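Local coordinates for protein putative fimbrium subunit Fim1C (Bacteroides uniformis, PDB 4K4K) that probably forms part of the tip of fimbriae, the surface filaments through which the bacterium adheres to surfaces and builds biofilms, at residues A[39-44]-A[85-90]; A[118-123]-A[135-140]; A[207-212]-A[243-248]. One frame throughout, in Å; residues are numbered along the deposited sequence.

Interaction 1 of 3, residues A[39-44]-A[85-90]; sequences GIYMLN and DFVAYY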
loop_
_atom_site.group_PDB
_atom_site.type_symbol
_atom_site.label_atom_id
_atom_site.label_comp_id
_atom_site.label_asym_id
_atom_site.label_seq_id
_atom_site.Cartn_x
_atom_site.Cartn_y
_atom_site.Cartn_z
ATOM N N GLY A 39 -5.234 -8.062 10.014
ATOM C CA GLY A 39 -5.494 -9.475 10.270
ATOM C C GLY A 39 -4.219 -10.068 10.844
ATOM O O GLY A 39 -3.150 -9.872 10.270
ATOM N N ILE A 40 -4.298 -10.751 11.982
ATOM C CA ILE A 40 -3.119 -11.366 12.621
ATOM C C ILE A 40 -3.276 -12.856 12.628
ATOM O O ILE A 40 -4.388 -13.374 12.881
ATOM C CB ILE A 40 -2.916 -10.831 14.080
ATOM C CG1 ILE A 40 -2.875 -9.266 14.115
ATOM C CG2 ILE A 40 -1.656 -11.445 14.752
ATOM C CD1 ILE A 40 -2.622 -8.618 15.529
ATOM N N TYR A 41 -2.142 -13.546 12.450
ATOM C CA TYR A 41 -2.045 -15.003 12.598
ATOM C C TYR A 41 -0.994 -15.325 13.621
ATOM O O TYR A 41 0.106 -14.744 13.581
ATOM C CB TYR A 41 -1.634 -15.695 11.284
ATOM C CG TYR A 41 -2.648 -15.617 10.168
ATOM C CD1 TYR A 41 -2.900 -14.412 9.513
ATOM C CD2 TYR A 41 -3.244 -16.771 9.663
ATOM C CE1 TYR A 41 -3.819 -14.335 8.463
ATOM C CE2 TYR A 41 -4.131 -16.718 8.582
ATOM C CZ TYR A 41 -4.412 -15.496 7.981
ATOM O OH TYR A 41 -5.284 -15.453 6.926
HETATM N N MSE A 42 -1.312 -16.284 14.497
HETATM C CA MSE A 42 -0.323 -16.867 15.405
HETATM C C MSE A 42 0.032 -18.221 14.801
HETATM O O MSE A 42 -0.866 -19.023 14.546
HETATM C CB MSE A 42 -0.856 -17.005 16.840
HETATM C CG MSE A 42 0.137 -17.715 17.741
HETATM SE SE MSE A 42 -0.423 -17.594 19.631
HETATM C CE MSE A 42 -1.835 -18.784 19.565
ATOM N N LEU A 43 1.314 -18.466 14.567
ATOM C CA LEU A 43 1.792 -19.658 13.866
ATOM C C LEU A 43 2.631 -20.558 14.729
ATOM O O LEU A 43 3.465 -20.082 15.500
ATOM C CB LEU A 43 2.631 -19.279 12.630
ATOM C CG LEU A 43 1.990 -18.297 11.632
ATOM C CD1 LEU A 43 3.005 -17.885 10.555
ATOM C CD2 LEU A 43 0.720 -18.937 10.977
ATOM N N ASN A 44 2.480 -21.863 14.510
ATOM C CA ASN A 44 3.329 -22.894 15.096
ATOM C C ASN A 44 3.993 -23.511 13.878
ATOM O O ASN A 44 3.389 -24.350 13.216
ATOM C CB ASN A 44 2.529 -23.884 15.919
ATOM C CG ASN A 44 3.428 -24.777 16.753
ATOM O OD1 ASN A 44 4.645 -24.582 16.816
ATOM N ND2 ASN A 44 2.849 -25.726 17.462
ATOM N N ASP A 85 5.093 -17.837 16.377
ATOM C CA ASP A 85 5.470 -16.729 15.498
ATOM C C ASP A 85 4.236 -15.969 15.109
ATOM O O ASP A 85 3.130 -16.500 15.220
ATOM C CB ASP A 85 6.183 -17.257 14.248
ATOM C CG ASP A 85 7.310 -18.213 14.575
ATOM O OD1 ASP A 85 7.989 -18.006 15.610
ATOM O OD2 ASP A 85 7.513 -19.163 13.800
ATOM N N PHE A 86 4.405 -14.724 14.659
ATOM C CA PHE A 86 3.272 -13.869 14.338
ATOM C C PHE A 86 3.485 -13.196 13.030
ATOM O O PHE A 86 4.591 -12.716 12.764
ATOM C CB PHE A 86 3.079 -12.784 15.456
ATOM C CG PHE A 86 2.595 -13.396 16.751
ATOM C CD1 PHE A 86 3.494 -13.966 17.652
ATOM C CD2 PHE A 86 1.233 -13.482 17.028
ATOM C CE1 PHE A 86 3.043 -14.590 18.820
ATOM C CE2 PHE A 86 0.776 -14.110 18.188
ATOM C CZ PHE A 86 1.679 -14.655 19.083
ATOM N N VAL A 87 2.421 -13.107 12.240
ATOM C CA VAL A 87 2.417 -12.368 10.979
ATOM C C VAL A 87 1.129 -11.556 10.934
ATOM O O VAL A 87 0.162 -11.902 11.616
ATOM C CB VAL A 87 2.579 -13.257 9.705
ATOM C CG1 VAL A 87 3.923 -13.970 9.691
ATOM C CG2 VAL A 87 1.420 -14.256 9.564
ATOM N N ALA A 88 1.102 -10.502 10.107
ATOM C CA ALA A 88 -0.092 -9.664 9.958
ATOM C C ALA A 88 -0.113 -9.020 8.605
ATOM O O ALA A 88 0.916 -8.932 7.929
ATOM C CB ALA A 88 -0.146 -8.584 11.055
ATOM N N TYR A 89 -1.289 -8.518 8.221
ATOM C CA TYR A 89 -1.426 -7.797 6.966
ATOM C C TYR A 89 -2.472 -6.703 7.136
ATOM O O TYR A 89 -3.296 -6.738 8.052
ATOM C CB TYR A 89 -1.795 -8.743 5.774
ATOM C CG TYR A 89 -3.238 -9.200 5.856
ATOM C CD1 TYR A 89 -3.620 -10.208 6.742
ATOM C CD2 TYR A 89 -4.245 -8.549 5.131
ATOM C CE1 TYR A 89 -4.961 -10.576 6.881
ATOM C CE2 TYR A 89 -5.590 -8.898 5.280
ATOM C CZ TYR A 89 -5.947 -9.886 6.182
ATOM O OH TYR A 89 -7.274 -10.227 6.318
ATOM N N TYR A 90 -2.432 -5.740 6.230
ATOM C CA TYR A 90 -3.373 -4.624 6.168
ATOM C C TYR A 90 -3.745 -4.438 4.693
ATOM O O TYR A 90 -2.853 -4.540 3.859
ATOM C CB TYR A 90 -2.686 -3.340 6.736
ATOM C CG TYR A 90 -3.466 -2.075 6.455
ATOM C CD1 TYR A 90 -4.483 -1.653 7.313
ATOM C CD2 TYR A 90 -3.281 -1.365 5.262
ATOM C CE1 TYR A 90 -5.285 -0.545 7.003
ATOM C CE2 TYR A 90 -4.038 -0.220 4.972
ATOM C CZ TYR A 90 -5.037 0.183 5.849
ATOM O OH TYR A 90 -5.819 1.275 5.564
#
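A pair of antiparallel beta strands in the Mfa-like fimbrillin fold sets Gly-39 through Leu-43 against Tyr-89 back to Asp-85, the directions of the two short segments differing by 151°. Gly-39 with Tyr-89, Tyr-41 with Val-87 and Leu-43 with Asp-85 are hydrogen-bonded pairs, each closed by two backbone bonds; the bond from Tyr-41 N to Val-87 O, 3.0 Å long, is almost straight. Ile-40 with Ala-88 and Met-42 with Phe-86 are the non-hydrogen-bonded pairs, where the backbones approach more closely and CA-H...O contacts such as Ala-88 CA to Gly-39 O (3.1 Å) form. Strands 47-57 and 118-126 flank the pair, which is therefore interior to its sheet.

Alternation sorts the side chains. On one face Met-42, a selenomethionine, lies beside Phe-86 and points the same way: its CB is 3.6 Å from Phe-86 CE2 and its SE 3.7 Å from Phe-86 CZ, an oblique Met-aromatic contact. Ile-40 CG2 reaches the edge of the same ring, which also meets Phe-77. On the other face Val-87 CG2 sits 3.8 Å from Tyr-41 CB and 4.1 Å from Leu-43 CD1, the leucine and valine side chains crossing at about a right angle. The phenols are tied down further out, Tyr-41 OH by Asn-100 and Tyr-89 OH by Asn-53. Tyr-89 has CG between its backbone N and carbonyl carbon (chi1 73°), and the missing side chain of Gly-39 lets its ring lie against the glycine backbone, with Gly-39 N over one face near the rim and Tyr-89 CE1 3.6 Å from Gly-39 CA.

Interaction 2 of 3, residues A[118-123]-A[135-140]; sequences MGAAKV and FVFTHK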
loop_
_atom_site.group_PDB
_atom_site.type_symbol
_atom_site.label_atom_id
_atom_site.label_comp_id
_atom_site.label_asym_id
_atom_site.label_seq_id
_atom_site.Cartn_x
_atom_site.Cartn_y
_atom_site.Cartn_z
HETATM N N MSE A 118 -0.344 -4.003 2.770
HETATM C CA MSE A 118 0.891 -4.018 3.553
HETATM C C MSE A 118 1.002 -5.346 4.277
HETATM O O MSE A 118 -0.022 -5.920 4.674
HETATM C CB MSE A 118 0.945 -2.864 4.590
HETATM C CG MSE A 118 0.743 -1.468 3.966
HETATM SE SE MSE A 118 1.134 -0.099 5.281
HETATM C CE MSE A 118 -0.197 -0.384 6.543
ATOM N N GLY A 119 2.232 -5.798 4.468
ATOM C CA GLY A 119 2.512 -7.019 5.222
ATOM C C GLY A 119 3.513 -6.723 6.325
ATOM O O GLY A 119 4.445 -5.941 6.131
ATOM N N ALA A 120 3.299 -7.321 7.512
ATOM C CA ALA A 120 4.234 -7.158 8.636
ATOM C C ALA A 120 5.281 -8.258 8.557
ATOM O O ALA A 120 4.910 -9.407 8.355
ATOM C CB ALA A 120 3.492 -7.244 9.976
ATOM N N ALA A 121 6.557 -7.944 8.775
ATOM C CA ALA A 121 7.606 -8.970 8.818
ATOM C C ALA A 121 7.282 -9.967 9.917
ATOM O O ALA A 121 6.750 -9.586 10.971
ATOM C CB ALA A 121 8.981 -8.340 9.083
ATOM N N LYS A 122 7.588 -11.235 9.686
ATOM C CA LYS A 122 7.316 -12.241 10.699
ATOM C C LYS A 122 8.087 -11.924 12.006
ATOM O O LYS A 122 9.281 -11.594 11.959
ATOM C CB LYS A 122 7.716 -13.631 10.180
ATOM C CG LYS A 122 7.352 -14.744 11.186
ATOM C CD LYS A 122 7.629 -16.166 10.670
ATOM C CE LYS A 122 6.608 -16.640 9.656
ATOM N NZ LYS A 122 6.902 -18.031 9.206
ATOM N N VAL A 123 7.385 -11.998 13.143
ATOM C CA VAL A 123 8.000 -11.845 14.469
ATOM C C VAL A 123 8.082 -13.247 15.075
ATOM O O VAL A 123 7.046 -13.875 15.317
ATOM C CB VAL A 123 7.236 -10.838 15.366
ATOM C CG1 VAL A 123 7.864 -10.743 16.764
ATOM C CG2 VAL A 123 7.167 -9.474 14.692
ATOM N N PHE A 135 4.630 -5.072 15.291
ATOM C CA PHE A 135 4.554 -5.365 13.868
ATOM C C PHE A 135 5.133 -4.206 13.053
ATOM O O PHE A 135 4.745 -3.059 13.254
ATOM C CB PHE A 135 3.102 -5.648 13.442
ATOM C CG PHE A 135 2.542 -6.938 14.008
ATOM C CD1 PHE A 135 2.918 -8.175 13.479
ATOM C CD2 PHE A 135 1.636 -6.919 15.058
ATOM C CE1 PHE A 135 2.360 -9.368 13.969
ATOM C CE2 PHE A 135 1.115 -8.122 15.584
ATOM C CZ PHE A 135 1.458 -9.336 15.007
ATOM N N VAL A 136 6.041 -4.498 12.140
ATOM C CA VAL A 136 6.617 -3.475 11.268
ATOM C C VAL A 136 6.065 -3.752 9.879
ATOM O O VAL A 136 6.413 -4.755 9.268
ATOM C CB VAL A 136 8.166 -3.481 11.319
ATOM C CG1 VAL A 136 8.757 -2.487 10.318
ATOM C CG2 VAL A 136 8.666 -3.191 12.736
ATOM N N PHE A 137 5.181 -2.892 9.406
ATOM C CA PHE A 137 4.524 -3.082 8.113
ATOM C C PHE A 137 5.302 -2.459 6.974
ATOM O O PHE A 137 5.862 -1.365 7.120
ATOM C CB PHE A 137 3.117 -2.474 8.141
ATOM C CG PHE A 137 2.100 -3.296 8.912
ATOM C CD1 PHE A 137 1.372 -4.292 8.281
ATOM C CD2 PHE A 137 1.886 -3.076 10.272
ATOM C CE1 PHE A 137 0.423 -5.045 8.991
ATOM C CE2 PHE A 137 0.963 -3.850 10.995
ATOM C CZ PHE A 137 0.234 -4.830 10.346
ATOM N N THR A 138 5.322 -3.143 5.824
ATOM C CA THR A 138 5.910 -2.604 4.580
ATOM C C THR A 138 4.861 -2.679 3.490
ATOM O O THR A 138 4.032 -3.604 3.476
ATOM C CB THR A 138 7.193 -3.345 4.147
ATOM O OG1 THR A 138 6.868 -4.711 3.968
ATOM C CG2 THR A 138 8.354 -3.216 5.157
ATOM N N HIS A 139 4.850 -1.689 2.595
ATOM C CA HIS A 139 3.893 -1.683 1.488
ATOM C C HIS A 139 4.304 -2.721 0.447
ATOM O O HIS A 139 5.488 -2.797 0.086
ATOM C CB HIS A 139 3.869 -0.298 0.835
ATOM C CG HIS A 139 3.488 0.822 1.759
ATOM N ND1 HIS A 139 2.170 1.216 1.911
ATOM C CD2 HIS A 139 4.278 1.639 2.496
ATOM C CE1 HIS A 139 2.196 2.251 2.745
ATOM N NE2 HIS A 139 3.443 2.539 3.121
ATOM N N LYS A 140 3.340 -3.505 -0.045
ATOM C CA LYS A 140 3.623 -4.556 -1.050
ATOM C C LYS A 140 3.471 -4.036 -2.494
ATOM O O LYS A 140 3.928 -4.700 -3.440
ATOM C CB LYS A 140 2.700 -5.764 -0.836
ATOM C CG LYS A 140 2.917 -6.432 0.536
ATOM C CD LYS A 140 4.294 -7.107 0.643
ATOM C CE LYS A 140 4.561 -7.510 2.084
ATOM N NZ LYS A 140 5.860 -8.216 2.210
HETATM O O HOH W 1 6.993 -7.133 12.051
HETATM O O HOH W 2 7.811 -5.429 7.230
#
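Gly-119 and Thr-138 form the hydrogen-bonded pair of this antiparallel contact, Gly-119 N reaching Thr-138 O at 3.0 Å and Thr-138 N returning to Gly-119 O at 2.9 Å. Further along, Ala-121 N bonds to Val-136 O at 3.2 Å, and water extends the pairing: one molecule donates to Ala-121 O and accepts from Val-136 N, while another donates to Val-136 O.

The apolar contacts gather on the opposite face from Thr-138. Ala-120 CB stands over the centre of the Phe-137 ring in a CH-pi contact, 4.0 Å from its centroid, and also touches Phe-135 CD1. An alanine in place of Phe-137 would probably leave the Ala-120 methyl without its aromatic floor and open a gap toward Trp-32, which meets the phenylalanine ring edge-to-face.

A Met-aromatic contact, through selenium, completes the set. The selenomethionine Met-118 runs beside His-139, and its extended chi2 (-170°) carries SE over one ring face, offset toward the rim and 3.6 Å from His-139 CE1. Stacking with Trp-269 and a hydrogen bond between ND1 and Asp-116 further restrain this imidazole. Antiparallel pairing of two strands that follow each other in the chain, 118-126 and 132-150, makes this a beta hairpin.

Interaction 3 of 3, residues A[207-212]-A[243-248]; sequences VLPAAS and FVAGSK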
loop_
_atom_site.group_PDB
_atom_site.type_symbol
_atom_site.label_atom_id
_atom_site.label_comp_id
_atom_site.label_asym_id
_atom_site.label_seq_id
_atom_site.Cartn_x
_atom_site.Cartn_y
_atom_site.Cartn_z
ATOM N N VAL A 207 -0.003 1.502 -7.722
ATOM C CA VAL A 207 0.059 0.617 -8.887
ATOM C C VAL A 207 0.820 -0.657 -8.525
ATOM O O VAL A 207 1.479 -0.722 -7.482
ATOM C CB VAL A 207 0.690 1.334 -10.119
ATOM C CG1 VAL A 207 -0.153 2.553 -10.542
ATOM C CG2 VAL A 207 2.156 1.710 -9.859
ATOM N N LEU A 208 0.778 -1.639 -9.424
ATOM C CA LEU A 208 1.476 -2.884 -9.179
ATOM C C LEU A 208 2.959 -2.769 -9.493
ATOM O O LEU A 208 3.341 -2.077 -10.451
ATOM C CB LEU A 208 0.870 -4.001 -10.053
ATOM C CG LEU A 208 -0.602 -4.343 -9.842
ATOM C CD1 LEU A 208 -0.965 -5.576 -10.648
ATOM C CD2 LEU A 208 -0.921 -4.578 -8.350
ATOM N N PRO A 209 3.802 -3.550 -8.782
ATOM C CA PRO A 209 5.226 -3.610 -9.167
ATOM C C PRO A 209 5.360 -4.119 -10.601
ATOM O O PRO A 209 4.517 -4.892 -11.061
ATOM C CB PRO A 209 5.833 -4.610 -8.162
ATOM C CG PRO A 209 4.840 -4.661 -7.009
ATOM C CD PRO A 209 3.505 -4.451 -7.642
ATOM N N ALA A 210 6.376 -3.656 -11.317
ATOM C CA ALA A 210 6.631 -4.030 -12.707
ATOM C C ALA A 210 8.120 -4.058 -12.961
ATOM O O ALA A 210 8.824 -3.073 -12.683
ATOM C CB ALA A 210 5.957 -3.047 -13.670
ATOM N N ALA A 211 8.600 -5.188 -13.509
ATOM C CA ALA A 211 10.013 -5.392 -13.836
ATOM C C ALA A 211 10.464 -4.357 -14.883
ATOM O O ALA A 211 11.608 -3.915 -14.854
ATOM C CB ALA A 211 10.232 -6.812 -14.351
ATOM N N SER A 212 9.531 -3.906 -15.739
ATOM C CA SER A 212 9.807 -2.878 -16.736
ATOM C C SER A 212 8.645 -1.903 -16.876
ATOM O O SER A 212 7.494 -2.338 -17.014
ATOM C CB SER A 212 10.099 -3.507 -18.095
ATOM O OG SER A 212 10.333 -2.497 -19.065
ATOM N N PHE A 243 9.157 -0.495 -11.651
ATOM C CA PHE A 243 8.420 -0.082 -10.452
ATOM C C PHE A 243 8.704 -1.130 -9.378
ATOM O O PHE A 243 8.254 -2.274 -9.509
ATOM C CB PHE A 243 6.906 0.043 -10.719
ATOM C CG PHE A 243 6.434 1.282 -11.455
ATOM C CD1 PHE A 243 7.118 2.490 -11.333
ATOM C CD2 PHE A 243 5.247 1.266 -12.178
ATOM C CE1 PHE A 243 6.652 3.645 -11.979
ATOM C CE2 PHE A 243 4.767 2.426 -12.806
ATOM C CZ PHE A 243 5.466 3.609 -12.692
ATOM N N VAL A 244 9.473 -0.758 -8.336
ATOM C CA VAL A 244 9.872 -1.677 -7.263
ATOM C C VAL A 244 8.884 -1.635 -6.098
ATOM O O VAL A 244 8.596 -0.565 -5.569
ATOM C CB VAL A 244 11.327 -1.355 -6.800
ATOM C CG1 VAL A 244 11.743 -2.204 -5.592
ATOM C CG2 VAL A 244 12.313 -1.521 -7.962
ATOM N N ALA A 245 8.399 -2.819 -5.655
ATOM C CA ALA A 245 7.472 -2.932 -4.525
ATOM C C ALA A 245 8.001 -2.182 -3.302
ATOM O O ALA A 245 9.210 -2.223 -3.037
ATOM C CB ALA A 245 7.260 -4.405 -4.166
ATOM N N GLY A 246 7.099 -1.554 -2.561
ATOM C CA GLY A 246 7.407 -0.826 -1.340
ATOM C C GLY A 246 8.111 0.498 -1.559
ATOM O O GLY A 246 8.634 1.065 -0.599
ATOM N N SER A 247 8.071 1.023 -2.803
ATOM C CA SER A 247 8.708 2.291 -3.162
ATOM C C SER A 247 7.682 3.354 -3.502
ATOM O O SER A 247 6.548 3.043 -3.896
ATOM C CB SER A 247 9.644 2.111 -4.356
ATOM O OG SER A 247 10.511 1.008 -4.146
ATOM N N LYS A 248 8.100 4.620 -3.370
ATOM C CA LYS A 248 7.309 5.790 -3.742
ATOM C C LYS A 248 8.080 6.512 -4.840
ATOM O O LYS A 248 9.254 6.818 -4.655
ATOM C CB LYS A 248 7.052 6.705 -2.531
ATOM C CG LYS A 248 6.230 7.963 -2.887
ATOM C CD LYS A 248 6.134 8.983 -1.742
ATOM C CE LYS A 248 5.197 8.537 -0.645
ATOM N NZ LYS A 248 5.126 9.511 0.472
#
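Val-207 and Phe-243 make the apolar centre of this contact, which joins the end of strand 202-207 and the loop after it to the loop leading into strand 247-256 of the fimbrillin-like fold. Their side chains cross obliquely, Val-207 CG2 lying 3.9 Å from Phe-243 CD2. The phenylalanine side chain also touches Leu-144, Ile-167 and Met-216, and its ring meets that of Tyr-249.

Smaller groups extend the apolar contact. Pro-209 CG touches Ala-245 CB at 3.7 Å, and the CB atoms of Ala-210 and Phe-243 are 4.4 Å apart.

The polar edge is a single antiparallel bridge. Ala-210 N donates to Phe-243 O over 3.0 Å, in the carbonyl plane and on a lone pair; Phe-243 N returns the bond to Ala-210 O at 2.8 Å. Past the bridge, 243-248 bends through a type II turn from Val-244 to Ser-247, where Gly-246 takes the positive phi (73°) that favours glycine. Val-244 O accepts Ser-247 OG at 2.9 Å, from well above its carbonyl plane, together with a weak bond from Ser-247 N. Tyr-249 OH is hydrogen-bonded to Val-244 N.

Across the two segments, then, the chemistry is two backbone bonds at one point and apolar packing beside it. No charged side chain joins in, consistent with fastening by backbone pairing and apolar packing rather than by salt bridges or side-chain polar bonds across the contact.

Overall arrangement
Interaction 1 is the buried contact of the three, interaction 2 lies largely at the surface, and interaction 3 is partly buried. The first two share a sheet, in which strands 84-90 and 118-126 are neighbours, and probable hydrogen bonds such as Tyr-90 O to Met-118 N join them directly. Interaction 3 stands about 17 Å from interaction 2, centre to centre, yet packs against it where Lys-140 O meets Ala-245 CB and Pro-209 CG; its nearest atoms are about 12 Å from interaction 1. The chemistry follows the setting: three residue pairs each closed by two hydrogen bonds within a sheet interior, a water-extended hairpin nearer solvent, and one isolated bridge where a strand end and loops meet.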